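Local coordinates for protein putative amidohydrolase/peptidase (Burkholderia cenocepacia, PDB 4WJB) that probably hydrolyses carbon-nitrogen bonds other than peptide bonds, as a zinc-dependent amidohydrolase of the peptidase M20 family, at residues Asp87-Met92 against Thr129-Asp134; Gln224-Tyr229 against Gln334-Ala339; Asp237-Thr242 against Ser286-Pro291. All coordinates share one frame; numbering follows the deposited sequence. Where two conformers were deposited one is given.

Contact 1. Residues Asp87-Met92 against Thr129-Asp134; sequences DAAPVM and TERPVD. With SO4 (sulfate ion), chain F.
With CG beside its backbone N and anti to the carbonyl carbon (chi1 -61°), and the chain extended from CG to NE, Arg131 runs along Ala89 and brings NH1 to Ala89 O. The contact opens the parallel pairing of strands 91-96 and 133-138, joined through helix 109-124 as a beta-alpha-beta unit of the M20 zinc-peptidase domain. Arg131 NH1 donates to Ala89 O at 3.0 Å, lying in the carbonyl plane on a lone pair, while the oxygen sits close to the guanidinium plane. Arg131 NE, on the same guanidinium, donates to Glu423 O of the C-terminal tail. A sulfate, probably from the crystallisation liquor, accepts a hydrogen bond from Ala89 N. Further along, Val91 N donates to Pro132 O (3.0 Å) and Val91 O accepts from Asp134 N (2.8 Å), so the N-H and C=O of Val91 bond to the residues flanking Val133. The side chains of Val91 and Val133 share one face, against helix 403-421; those of Met92 and Asp134 share the other. There Asp134 is fixed by salt bridges to Arg80 and Arg70, and its OD2 rests against the CB-CG edge of Pro90, 3.6 Å from both Pro90 CB and Pro90 CG.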
loop_
_atom_site.group_PDB
_atom_site.type_symbol
_atom_site.label_atom_id
_atom_site.label_comp_id
_atom_site.label_asym_id
_atom_site.label_seq_id
_atom_site.Cartn_x
_atom_site.Cartn_y
_atom_site.Cartn_z
ATOM N N ASP A 87 20.199 -54.497 11.861
ATOM C CA ASP A 87 20.493 -53.971 10.535
ATOM C C ASP A 87 19.225 -53.614 9.760
ATOM O O ASP A 87 19.296 -53.223 8.597
ATOM C CB ASP A 87 21.350 -54.964 9.738
ATOM C CG ASP A 87 20.662 -56.298 9.518
ATOM O OD1 ASP A 87 19.668 -56.592 10.216
ATOM O OD2 ASP A 87 21.133 -57.064 8.651
ATOM N N ALA A 88 18.070 -53.734 10.410
ATOM C CA ALA A 88 16.803 -53.356 9.783
ATOM C C ALA A 88 16.679 -51.839 9.632
ATOM O O ALA A 88 17.192 -51.083 10.457
ATOM C CB ALA A 88 15.630 -53.898 10.589
ATOM N N ALA A 89 16.004 -51.397 8.573
ATOM C CA ALA A 89 15.719 -49.979 8.394
ATOM C C ALA A 89 14.936 -49.457 9.592
ATOM O O ALA A 89 13.967 -50.081 10.029
ATOM C CB ALA A 89 14.945 -49.741 7.099
ATOM N N PRO A 90 15.367 -48.317 10.144
ATOM C CA PRO A 90 14.760 -47.813 11.375
ATOM C C PRO A 90 13.435 -47.100 11.153
ATOM O O PRO A 90 13.142 -46.623 10.049
ATOM C CB PRO A 90 15.807 -46.826 11.889
ATOM C CG PRO A 90 16.417 -46.289 10.636
ATOM C CD PRO A 90 16.503 -47.485 9.714
ATOM N N VAL A 91 12.637 -47.041 12.212
ATOM C CA VAL A 91 11.554 -46.080 12.292
ATOM C C VAL A 91 12.116 -44.851 12.992
ATOM O O VAL A 91 12.751 -44.971 14.041
ATOM C CB VAL A 91 10.334 -46.631 13.052
ATOM C CG1 VAL A 91 9.283 -45.530 13.240
ATOM C CG2 VAL A 91 9.740 -47.808 12.292
ATOM N N MET A 92 11.904 -43.679 12.405
ATOM C CA MET A 92 12.489 -42.447 12.924
ATOM C C MET A 92 11.395 -41.485 13.370
ATOM O O MET A 92 10.341 -41.405 12.751
ATOM C CB MET A 92 13.384 -41.782 11.868
ATOM C CG MET A 92 14.018 -40.453 12.311
ATOM S SD MET A 92 15.313 -39.836 11.199
ATOM C CE MET A 92 14.413 -39.719 9.649
ATOM N N THR A 129 10.994 -54.310 19.782
ATOM C CA THR A 129 10.494 -54.046 18.435
ATOM C C THR A 129 11.360 -54.743 17.393
ATOM O O THR A 129 12.539 -55.015 17.637
ATOM C CB THR A 129 10.449 -52.537 18.130
ATOM O OG1 THR A 129 11.775 -51.995 18.168
ATOM C CG2 THR A 129 9.578 -51.818 19.147
ATOM N N GLU A 130 10.772 -55.047 16.239
ATOM C CA GLU A 130 11.527 -55.671 15.158
ATOM C C GLU A 130 12.610 -54.732 14.658
ATOM O O GLU A 130 13.760 -55.132 14.457
ATOM C CB GLU A 130 10.610 -56.068 13.998
ATOM C CG GLU A 130 9.858 -57.354 14.230
ATOM C CD GLU A 130 10.787 -58.504 14.572
ATOM O OE1 GLU A 130 10.643 -59.070 15.675
ATOM O OE2 GLU A 130 11.665 -58.834 13.742
ATOM N N ARG A 131 12.223 -53.476 14.476
ATOM C CA ARG A 131 13.094 -52.447 13.933
ATOM C C ARG A 131 13.607 -51.529 15.015
ATOM O O ARG A 131 12.891 -51.230 15.966
ATOM C CB ARG A 131 12.348 -51.615 12.886
ATOM C CG ARG A 131 11.888 -52.435 11.728
ATOM C CD ARG A 131 10.980 -51.675 10.800
ATOM N NE ARG A 131 10.593 -52.564 9.716
ATOM C CZ ARG A 131 11.360 -52.820 8.664
ATOM N NH1 ARG A 131 12.546 -52.230 8.545
ATOM N NH2 ARG A 131 10.938 -53.656 7.725
ATOM N N PRO A 132 14.850 -51.060 14.863
ATOM C CA PRO A 132 15.338 -50.008 15.751
ATOM C C PRO A 132 14.516 -48.737 15.566
ATOM O O PRO A 132 13.992 -48.494 14.478
ATOM C CB PRO A 132 16.785 -49.799 15.292
ATOM C CG PRO A 132 16.787 -50.236 13.868
ATOM C CD PRO A 132 15.830 -51.398 13.817
ATOM N N VAL A 133 14.400 -47.950 16.628
ATOM C CA VAL A 133 13.724 -46.661 16.577
ATOM C C VAL A 133 14.727 -45.532 16.793
ATOM O O VAL A 133 15.443 -45.526 17.791
ATOM C CB VAL A 133 12.614 -46.576 17.647
ATOM C CG1 VAL A 133 11.934 -45.208 17.612
ATOM C CG2 VAL A 133 11.608 -47.699 17.456
ATOM N N ASP A 134 14.789 -44.586 15.856
ATOM C CA ASP A 134 15.647 -43.413 16.003
ATOM C C ASP A 134 14.833 -42.215 16.468
ATOM O O ASP A 134 13.808 -41.916 15.879
ATOM C CB ASP A 134 16.335 -43.054 14.680
ATOM C CG ASP A 134 17.511 -43.948 14.362
ATOM O OD1 ASP A 134 18.126 -44.495 15.302
ATOM O OD2 ASP A 134 17.821 -44.099 13.160
HETATM S S SO4 F . 14.177 -54.281 6.200
HETATM O O1 SO4 F . 13.253 -53.766 5.195
HETATM O O2 SO4 F . 15.349 -53.415 6.271
HETATM O O3 SO4 F . 13.523 -54.334 7.500
HETATM O O4 SO4 F . 14.590 -55.643 5.861
#

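Contact 2. Residues Gln224-Tyr229 against Gln334-Ala339; sequences QGQRWY and QIFTYA
Trp228 and Phe336 lie side by side and point the same way from the antiparallel strands 217-234 and 329-342. From its CB outward, Trp228 first meets Phe336 CB, 3.7 Å from Trp228 CB, with Ile335 CG1 little farther off. Its CG, held anti to the carbonyl carbon (chi1 -64°), touches Phe336 CB and CD2. CD1, CD2, CE2 and NE1 of the indole all then lie near Phe336 CD2, which stands over one face of the indole, above its five-membered ring. The pair is a T-shaped stack, the phenyl edge directed at that ring, with centroids 5.0 Å apart and planes at 68°. At the polar tip, Trp228 NE1 donates to a lone pair of Gln226 OE1 (2.9 Å), joining neighbours on the same face; the oxygen is tilted out of the indole plane. Residues 224-229 fall in the dimerisation region; Trp228 and Ile335 pack on Arg287 of the second subunit.

The backbone carries the register: Gln226 pairs with Tyr338 by two hydrogen bonds, and Trp228 N donates to Phe336 O. Trp228 O instead accepts from Ile335 N. Ile335 and Phe336 thus both oppose Trp228 in a classic beta bulge.

On the other face, Arg227, Tyr229 and Gln334 lie toward helix 305-326. Gln334 NE2 comes within 3.5 Å of Tyr229 CE2, oblique to the ring, while Gln334 OE1 approaches Arg227 CD. One water bridges Arg227 NE to Tyr338 O, the latter bond weak. Asp305 and Asp309 form salt bridges with Arg227, and Asp312 bonds Tyr229 OH. The two faces differ in chemistry: aromatic packing closed by an indole-amide bond on one, and on the other a charged and hydrated network in which the aspartates probably stabilise the arginine's positive charge.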
loop_
_atom_site.group_PDB
_atom_site.type_symbol
_atom_site.label_atom_id
_atom_site.label_comp_id
_atom_site.label_asym_id
_atom_site.label_seq_id
_atom_site.Cartn_x
_atom_site.Cartn_y
_atom_site.Cartn_z
ATOM N N GLN A 224 1.405 -28.005 2.185
ATOM C CA GLN A 224 0.860 -27.210 1.079
ATOM C C GLN A 224 1.838 -26.951 -0.063
ATOM O O GLN A 224 3.027 -26.711 0.163
ATOM C CB GLN A 224 0.367 -25.856 1.596
ATOM C CG GLN A 224 -0.909 -25.904 2.403
ATOM C CD GLN A 224 -1.102 -24.648 3.223
ATOM O OE1 GLN A 224 -0.151 -23.900 3.461
ATOM N NE2 GLN A 224 -2.329 -24.409 3.667
ATOM N N GLY A 225 1.324 -26.983 -1.288
ATOM C CA GLY A 225 2.048 -26.444 -2.423
ATOM C C GLY A 225 1.886 -24.936 -2.399
ATOM O O GLY A 225 0.965 -24.427 -1.761
ATOM N N GLN A 226 2.774 -24.218 -3.080
ATOM C CA GLN A 226 2.730 -22.759 -3.103
ATOM C C GLN A 226 3.048 -22.201 -4.483
ATOM O O GLN A 226 3.932 -22.708 -5.175
ATOM C CB GLN A 226 3.720 -22.164 -2.096
ATOM C CG GLN A 226 3.536 -22.606 -0.662
ATOM C CD GLN A 226 4.563 -21.990 0.266
ATOM O OE1 GLN A 226 4.882 -20.805 0.158
ATOM N NE2 GLN A 226 5.089 -22.794 1.185
ATOM N N ARG A 227 2.324 -21.155 -4.871
ATOM C CA ARG A 227 2.670 -20.353 -6.042
ATOM C C ARG A 227 2.644 -18.871 -5.660
ATOM O O ARG A 227 1.622 -18.370 -5.188
ATOM C CB ARG A 227 1.702 -20.610 -7.203
ATOM C CG ARG A 227 1.404 -22.074 -7.482
ATOM C CD ARG A 227 2.196 -22.616 -8.661
ATOM N NE ARG A 227 1.974 -24.051 -8.828
ATOM C CZ ARG A 227 1.207 -24.599 -9.767
ATOM N NH1 ARG A 227 0.587 -23.839 -10.659
ATOM N NH2 ARG A 227 1.074 -25.917 -9.821
ATOM N N TRP A 228 3.761 -18.176 -5.855
ATOM C CA TRP A 228 3.844 -16.754 -5.523
ATOM C C TRP A 228 3.927 -15.910 -6.791
ATOM O O TRP A 228 4.568 -16.309 -7.766
ATOM C CB TRP A 228 5.060 -16.455 -4.638
ATOM C CG TRP A 228 5.050 -17.103 -3.285
ATOM C CD1 TRP A 228 4.265 -18.139 -2.870
ATOM C CD2 TRP A 228 5.874 -16.750 -2.166
ATOM N NE1 TRP A 228 4.552 -18.456 -1.564
ATOM C CE2 TRP A 228 5.534 -17.619 -1.108
ATOM C CE3 TRP A 228 6.863 -15.782 -1.956
ATOM C CZ2 TRP A 228 6.146 -17.547 0.143
ATOM C CZ3 TRP A 228 7.471 -15.713 -0.712
ATOM C CH2 TRP A 228 7.110 -16.594 0.321
ATOM N N TYR A 229 3.298 -14.737 -6.758
ATOM C CA TYR A 229 3.270 -13.841 -7.907
ATOM C C TYR A 229 3.569 -12.398 -7.516
ATOM O O TYR A 229 3.340 -11.986 -6.378
ATOM C CB TYR A 229 1.907 -13.881 -8.607
ATOM C CG TYR A 229 1.437 -15.254 -9.024
ATOM C CD1 TYR A 229 0.794 -16.086 -8.120
ATOM C CD2 TYR A 229 1.617 -15.709 -10.324
ATOM C CE1 TYR A 229 0.360 -17.341 -8.489
ATOM C CE2 TYR A 229 1.181 -16.966 -10.707
ATOM C CZ TYR A 229 0.551 -17.774 -9.781
ATOM O OH TYR A 229 0.108 -19.025 -10.134
ATOM N N GLN A 334 5.286 -15.037 -11.922
ATOM C CA GLN A 334 5.354 -16.062 -10.896
ATOM C C GLN A 334 6.802 -16.167 -10.436
ATOM O O GLN A 334 7.669 -16.595 -11.196
ATOM C CB GLN A 334 4.840 -17.400 -11.428
ATOM C CG GLN A 334 4.747 -18.496 -10.383
ATOM C CD GLN A 334 4.159 -19.775 -10.943
ATOM O OE1 GLN A 334 4.577 -20.874 -10.582
ATOM N NE2 GLN A 334 3.177 -19.639 -11.827
ATOM N N ILE A 335 7.066 -15.762 -9.199
ATOM C CA ILE A 335 8.441 -15.657 -8.719
ATOM C C ILE A 335 8.849 -16.812 -7.809
ATOM O O ILE A 335 10.021 -16.946 -7.455
ATOM C CB ILE A 335 8.661 -14.339 -7.963
ATOM C CG1 ILE A 335 7.802 -14.314 -6.695
ATOM C CG2 ILE A 335 8.346 -13.144 -8.872
ATOM C CD1 ILE A 335 8.163 -13.211 -5.727
ATOM N N PHE A 336 7.885 -17.638 -7.422
ATOM C CA PHE A 336 8.176 -18.809 -6.601
ATOM C C PHE A 336 7.165 -19.916 -6.854
ATOM O O PHE A 336 5.959 -19.668 -6.933
ATOM C CB PHE A 336 8.196 -18.447 -5.110
ATOM C CG PHE A 336 8.522 -19.607 -4.206
ATOM C CD1 PHE A 336 9.762 -20.224 -4.268
ATOM C CD2 PHE A 336 7.595 -20.069 -3.285
ATOM C CE1 PHE A 336 10.068 -21.286 -3.438
ATOM C CE2 PHE A 336 7.898 -21.134 -2.448
ATOM C CZ PHE A 336 9.137 -21.743 -2.527
ATOM N N THR A 337 7.681 -21.135 -6.986
ATOM C CA THR A 337 6.872 -22.325 -7.189
ATOM C C THR A 337 7.338 -23.423 -6.239
ATOM O O THR A 337 8.535 -23.698 -6.145
ATOM C CB THR A 337 6.966 -22.841 -8.637
ATOM O OG1 THR A 337 6.653 -21.781 -9.546
ATOM C CG2 THR A 337 6.004 -23.995 -8.853
ATOM N N TYR A 338 6.394 -24.042 -5.537
ATOM C CA TYR A 338 6.704 -25.108 -4.589
ATOM C C TYR A 338 5.664 -26.217 -4.685
ATOM O O TYR A 338 4.487 -25.989 -4.431
ATOM C CB TYR A 338 6.772 -24.556 -3.162
ATOM C CG TYR A 338 7.215 -25.557 -2.105
ATOM C CD1 TYR A 338 8.558 -25.886 -1.945
ATOM C CD2 TYR A 338 6.288 -26.153 -1.256
ATOM C CE1 TYR A 338 8.964 -26.792 -0.974
ATOM C CE2 TYR A 338 6.684 -27.059 -0.280
ATOM C CZ TYR A 338 8.021 -27.374 -0.145
ATOM O OH TYR A 338 8.412 -28.272 0.824
ATOM N N ALA A 339 6.100 -27.415 -5.058
ATOM C CA ALA A 339 5.183 -28.539 -5.213
ATOM C C ALA A 339 4.657 -29.022 -3.863
ATOM O O ALA A 339 5.383 -29.010 -2.864
ATOM C CB ALA A 339 5.866 -29.687 -5.960
HETATM O O HOH W 1 3.288 -25.838 -6.973
HETATM O O HOH W 2 1.657 -21.630 -12.454
#

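Contact 3. Residues Asp237-Thr242 against Ser286-Pro291; sequences DAHAGT and SRNTVP. With EDO (1,2-ethanediol), chain H.
His239 and Asn288 reach from neighbouring backbones to the same small molecule, their side chains converging although His239 leaves its backbone pointing away from residues 286-291. They lie at the end of a short antiparallel pairing of strand 238-239 with strand 289-302 in the M20 dimerisation domain, where a type I beta turn from Ser286 to Thr289 leads into the second strand. The imidazole is carried out with CG anti to the backbone N (chi1 -175°), and Asn288 CG lies between its own N and carbonyl carbon. His239 NE2 is hydrogen-bonded to O1 of an ethanediol, probably from the crystallisation liquor, at 3.1 Å and near the ring plane; Asn288 ND2 donates almost straight to the same oxygen. Arg301 of the second subunit also bonds this molecule, which therefore sits at the subunit boundary. In the pairing itself, Val290 N donates to Ala238 O at 2.6 Å, while the return bond from Ala238 N to Val290 O is weak. Ala238 CB and Val290 CB share a face, 4.2 Å apart. Past the bridged residues, Ala240 points toward the turn: its N donates to Asn288 O at 3.1 Å, and Ala240 CB lies 3.3 Å from Asn288 O.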
loop_
_atom_site.group_PDB
_atom_site.type_symbol
_atom_site.label_atom_id
_atom_site.label_comp_id
_atom_site.label_asym_id
_atom_site.label_seq_id
_atom_site.Cartn_x
_atom_site.Cartn_y
_atom_site.Cartn_z
ATOM N N ASP A 237 -1.092 8.808 -13.875
ATOM C CA ASP A 237 -1.071 9.816 -12.821
ATOM C C ASP A 237 -1.983 10.971 -13.217
ATOM O O ASP A 237 -1.859 11.519 -14.311
ATOM C CB ASP A 237 0.352 10.326 -12.572
ATOM C CG ASP A 237 1.198 9.352 -11.767
ATOM O OD1 ASP A 237 0.766 8.199 -11.562
ATOM O OD2 ASP A 237 2.306 9.742 -11.337
ATOM N N ALA A 238 -2.912 11.330 -12.339
ATOM C CA ALA A 238 -3.853 12.396 -12.654
ATOM C C ALA A 238 -4.357 13.080 -11.395
ATOM O O ALA A 238 -4.647 12.426 -10.390
ATOM C CB ALA A 238 -5.019 11.851 -13.460
ATOM N N HIS A 239 -4.443 14.404 -11.459
ATOM C CA HIS A 239 -5.005 15.198 -10.381
ATOM C C HIS A 239 -6.495 14.895 -10.254
ATOM O O HIS A 239 -7.238 14.990 -11.227
ATOM C CB HIS A 239 -4.762 16.687 -10.638
ATOM C CG HIS A 239 -5.199 17.578 -9.518
ATOM N ND1 HIS A 239 -6.330 18.360 -9.588
ATOM C CD2 HIS A 239 -4.656 17.807 -8.299
ATOM C CE1 HIS A 239 -6.464 19.038 -8.461
ATOM N NE2 HIS A 239 -5.463 18.718 -7.662
ATOM N N ALA A 240 -6.923 14.536 -9.048
ATOM C CA ALA A 240 -8.275 14.035 -8.813
ATOM C C ALA A 240 -9.376 15.047 -9.123
ATOM O O ALA A 240 -10.404 14.692 -9.696
ATOM C CB ALA A 240 -8.401 13.555 -7.372
ATOM N N GLY A 241 -9.163 16.306 -8.746
ATOM C CA GLY A 241 -10.173 17.332 -8.934
ATOM C C GLY A 241 -10.466 17.675 -10.385
ATOM O O GLY A 241 -11.611 17.945 -10.748
ATOM N N THR A 242 -9.432 17.664 -11.218
ATOM C CA THR A 242 -9.567 18.097 -12.605
ATOM C C THR A 242 -9.841 16.944 -13.567
ATOM O O THR A 242 -10.062 17.167 -14.757
ATOM C CB THR A 242 -8.301 18.831 -13.080
ATOM O OG1 THR A 242 -7.163 17.981 -12.900
ATOM C CG2 THR A 242 -8.098 20.119 -12.289
ATOM N N SER A 286 -0.427 9.619 -3.238
ATOM C CA SER A 286 -0.837 10.881 -2.624
ATOM C C SER A 286 -2.359 10.992 -2.670
ATOM O O SER A 286 -2.990 10.600 -3.651
ATOM C CB SER A 286 -0.174 12.076 -3.314
ATOM O OG SER A 286 -0.283 11.982 -4.718
ATOM N N ARG A 287 -2.927 11.530 -1.595
ATOM C CA ARG A 287 -4.369 11.525 -1.376
ATOM C C ARG A 287 -5.166 12.247 -2.464
ATOM O O ARG A 287 -6.290 11.854 -2.780
ATOM C CB ARG A 287 -4.678 12.145 -0.011
ATOM C CG ARG A 287 -4.079 13.527 0.189
ATOM C CD ARG A 287 -4.124 13.954 1.647
ATOM N NE ARG A 287 -3.633 15.317 1.830
ATOM C CZ ARG A 287 -3.500 15.909 3.013
ATOM N NH1 ARG A 287 -3.813 15.255 4.124
ATOM N NH2 ARG A 287 -3.049 17.152 3.084
ATOM N N ASN A 288 -4.586 13.295 -3.038
ATOM C CA ASN A 288 -5.306 14.126 -4.001
ATOM C C ASN A 288 -5.050 13.752 -5.460
ATOM O O ASN A 288 -5.407 14.504 -6.363
ATOM C CB ASN A 288 -4.972 15.605 -3.781
ATOM C CG ASN A 288 -3.511 15.926 -4.046
ATOM O OD1 ASN A 288 -2.638 15.067 -3.921
ATOM N ND2 ASN A 288 -3.237 17.182 -4.397
ATOM N N THR A 289 -4.429 12.601 -5.698
ATOM C CA THR A 289 -4.186 12.177 -7.074
ATOM C C THR A 289 -4.696 10.769 -7.353
ATOM O O THR A 289 -4.706 9.910 -6.475
ATOM C CB THR A 289 -2.685 12.231 -7.440
ATOM O OG1 THR A 289 -2.023 11.069 -6.931
ATOM C CG2 THR A 289 -2.029 13.479 -6.878
ATOM N N VAL A 290 -5.129 10.551 -8.589
ATOM C CA VAL A 290 -5.476 9.224 -9.068
ATOM C C VAL A 290 -4.197 8.416 -9.243
ATOM O O VAL A 290 -3.321 8.819 -10.010
ATOM C CB VAL A 290 -6.233 9.290 -10.407
ATOM C CG1 VAL A 290 -6.535 7.888 -10.916
ATOM C CG2 VAL A 290 -7.506 10.125 -10.267
ATOM N N PRO A 291 -4.075 7.284 -8.524
ATOM C CA PRO A 291 -2.870 6.446 -8.584
ATOM C C PRO A 291 -2.604 5.905 -9.984
ATOM O O PRO A 291 -3.481 5.272 -10.572
ATOM C CB PRO A 291 -3.187 5.296 -7.615
ATOM C CG PRO A 291 -4.239 5.834 -6.710
ATOM C CD PRO A 291 -5.061 6.759 -7.563
HETATM C C1 EDO H . -5.844 20.786 -4.480
HETATM O O1 EDO H . -5.643 19.374 -4.618
HETATM C C2 EDO H . -6.594 21.306 -5.702
HETATM O O2 EDO H . -7.186 22.579 -5.416
#

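How the contacts relate
Contact 1 is the buried one, set in the domain that also carries the zinc; contacts 2 and 3 are partly buried and both touch the second subunit. Contacts 2 and 3 use neighbouring strands, since strands 217-234 and 289-302 pair and strand 238-239 follows the former, yet their centres are about 35 Å apart. About 69 Å separates the centres of contacts 1 and 3, on opposite sides of the chain's centre. Parallel pairing with arginine-carbonyl anchoring marks contact 1, a bulged antiparallel pair with aromatic packing contact 2, and a short, mainly backbone pairing contact 3. Across the dimer, Gln224 of one subunit bonds Gly241 of the other, linking contact 2 to contact 3.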